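Local coordinates for protein beta-glucosidase (Chaetomella raphigera, PDB 6JXG) that probably hydrolyses terminal, non-reducing beta-D-glucosyl residues, releasing beta-D-glucose, as a secreted glycoside hydrolase family 3 enzyme of cellulose breakdown, at residues D188-N193 and G221-Q226. Sequence-based numbering, arbitrary orientation.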
loop_
_atom_site.group_PDB
_atom_site.type_symbol
_atom_site.label_atom_id
_atom_site.label_comp_id
_atom_site.label_asym_id
_atom_site.label_seq_id
_atom_site.Cartn_x
_atom_site.Cartn_y
_atom_site.Cartn_z
ATOM N N ASP A 188 1.406 2.053 -13.605
ATOM C CA ASP A 188 1.743 0.597 -13.432
ATOM C C ASP A 188 0.462 -0.250 -13.269
ATOM O O ASP A 188 0.294 -1.323 -13.844
ATOM C CB ASP A 188 2.678 0.336 -12.241
ATOM C CG ASP A 188 4.177 0.521 -12.579
ATOM O OD1 ASP A 188 4.541 1.057 -13.688
ATOM O OD2 ASP A 188 4.961 0.050 -11.769
ATOM N N ALA A 189 -0.464 0.272 -12.504
ATOM C CA ALA A 189 -1.726 -0.406 -12.274
ATOM C C ALA A 189 -2.528 -0.594 -13.550
ATOM O O ALA A 189 -3.024 -1.654 -13.824
ATOM C CB ALA A 189 -2.512 0.325 -11.239
ATOM N N ILE A 190 -2.679 0.452 -14.312
ATOM C CA ILE A 190 -3.297 0.366 -15.621
ATOM C C ILE A 190 -2.605 -0.606 -16.593
ATOM O O ILE A 190 -3.299 -1.422 -17.248
ATOM C CB ILE A 190 -3.422 1.774 -16.213
ATOM C CG1 ILE A 190 -4.381 2.601 -15.328
ATOM C CG2 ILE A 190 -3.903 1.712 -17.635
ATOM C CD1 ILE A 190 -4.429 4.120 -15.539
ATOM N N LYS A 191 -1.297 -0.531 -16.718
ATOM C CA LYS A 191 -0.503 -1.535 -17.476
ATOM C C LYS A 191 -0.764 -2.953 -17.011
ATOM O O LYS A 191 -0.838 -3.872 -17.810
ATOM C CB LYS A 191 0.988 -1.193 -17.345
ATOM C CG LYS A 191 1.942 -2.199 -17.997
ATOM C CD LYS A 191 1.850 -2.044 -19.531
ATOM C CE LYS A 191 2.787 -3.022 -20.301
ATOM N NZ LYS A 191 2.837 -4.382 -19.726
ATOM N N ALA A 192 -0.969 -3.169 -15.706
ATOM C CA ALA A 192 -1.299 -4.486 -15.250
ATOM C C ALA A 192 -2.809 -4.861 -15.448
ATOM O O ALA A 192 -3.292 -5.731 -14.806
ATOM C CB ALA A 192 -0.924 -4.643 -13.788
ATOM N N ASN A 193 -3.550 -4.057 -16.197
ATOM C CA ASN A 193 -4.976 -4.363 -16.589
ATOM C C ASN A 193 -5.919 -4.303 -15.428
ATOM O O ASN A 193 -6.933 -4.975 -15.377
ATOM C CB ASN A 193 -5.095 -5.684 -17.325
ATOM C CG ASN A 193 -4.491 -5.601 -18.717
ATOM O OD1 ASN A 193 -4.666 -4.612 -19.431
ATOM N ND2 ASN A 193 -3.720 -6.602 -19.072
ATOM N N GLY A 221 -7.167 8.875 -21.601
ATOM C CA GLY A 221 -6.435 9.416 -22.793
ATOM C C GLY A 221 -4.956 9.013 -22.750
ATOM O O GLY A 221 -4.555 8.050 -23.409
ATOM N N GLU A 222 -4.185 9.707 -21.914
ATOM C CA GLU A 222 -2.765 9.506 -21.830
ATOM C C GLU A 222 -2.449 8.051 -21.530
ATOM O O GLU A 222 -1.591 7.510 -22.121
ATOM C CB GLU A 222 -2.061 10.372 -20.774
ATOM C CG GLU A 222 -2.090 11.837 -20.956
ATOM C CD GLU A 222 -1.007 12.602 -20.129
ATOM O OE1 GLU A 222 -0.901 13.809 -20.401
ATOM O OE2 GLU A 222 -0.334 12.018 -19.269
ATOM N N LEU A 223 -3.145 7.481 -20.569
ATOM C CA LEU A 223 -2.865 6.161 -20.105
ATOM C C LEU A 223 -3.776 5.054 -20.769
ATOM O O LEU A 223 -3.575 3.874 -20.500
ATOM C CB LEU A 223 -2.873 6.135 -18.580
ATOM C CG LEU A 223 -1.852 7.069 -17.873
ATOM C CD1 LEU A 223 -2.008 6.973 -16.391
ATOM C CD2 LEU A 223 -0.440 6.653 -18.293
ATOM N N ASP A 224 -4.730 5.455 -21.637
ATOM C CA ASP A 224 -5.519 4.519 -22.405
ATOM C C ASP A 224 -6.184 3.442 -21.558
ATOM O O ASP A 224 -6.296 2.278 -21.970
ATOM C CB ASP A 224 -4.631 3.917 -23.469
ATOM C CG ASP A 224 -5.411 3.360 -24.658
ATOM O OD1 ASP A 224 -4.891 2.394 -25.246
ATOM O OD2 ASP A 224 -6.540 3.810 -24.903
ATOM N N PHE A 225 -6.680 3.870 -20.400
ATOM C CA PHE A 225 -7.315 2.976 -19.495
ATOM C C PHE A 225 -8.628 2.452 -20.117
ATOM O O PHE A 225 -9.492 3.255 -20.562
ATOM C CB PHE A 225 -7.586 3.750 -18.216
ATOM C CG PHE A 225 -8.397 2.993 -17.183
ATOM C CD1 PHE A 225 -7.982 1.745 -16.692
ATOM C CD2 PHE A 225 -9.550 3.569 -16.636
ATOM C CE1 PHE A 225 -8.739 1.084 -15.692
ATOM C CE2 PHE A 225 -10.315 2.856 -15.705
ATOM C CZ PHE A 225 -9.887 1.653 -15.222
ATOM N N GLN A 226 -8.794 1.136 -20.118
ATOM C CA GLN A 226 -9.948 0.484 -20.752
ATOM C C GLN A 226 -11.073 0.091 -19.784
ATOM O O GLN A 226 -12.192 -0.160 -20.248
ATOM C CB GLN A 226 -9.509 -0.745 -21.539
ATOM C CG GLN A 226 -8.497 -0.476 -22.645
ATOM C CD GLN A 226 -9.122 0.348 -23.732
ATOM O OE1 GLN A 226 -10.201 -0.009 -24.254
ATOM N NE2 GLN A 226 -8.501 1.475 -24.066
#
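In the TIM-barrel-like N-terminal domain of this family 3 glycosidase, Ile190, near the end of helix 184-191, packs against Leu223 and Phe225 in the turn that leads from helix 214-222 into strand 228-231, a compact example of how one beta-branched residue can join a helix end to a neighbouring turn. It meets both the side chain and the carbonyl oxygen of Leu223, and no hydrogen bond crosses the contact. With CG1 anti to the carbonyl carbon (chi1 -64°) and CG2 anti to the backbone N, Ile190 sends its branches different ways. The Ile190 and Leu223 side chains cross at about a right angle, with Ile190 CD1 3.8 Å from Leu223 CD1, while Ile190 CG1 approaches the Phe225 ring obliquely at CD1. Ile197 of strand 196-199 touches both Ile190 and Phe225, continuing this apolar layer toward the sheet. Were Ile190 replaced by an alanine, losing CG1, CG2 and CD1, a gap would probably open beside Leu223 and the Phe225 ring, leaving both freer to shift. Both segments also turn back on themselves: Asn193, with positive phi, is the C-prime residue of a Schellman motif, its N hydrogen-bonded to Ile190 O at 2.8 Å, and Gln226 NE2 donates to Asp224 O from above the carbonyl plane. Ile190 CG2, meanwhile, rests 3.6 Å from Leu223 O.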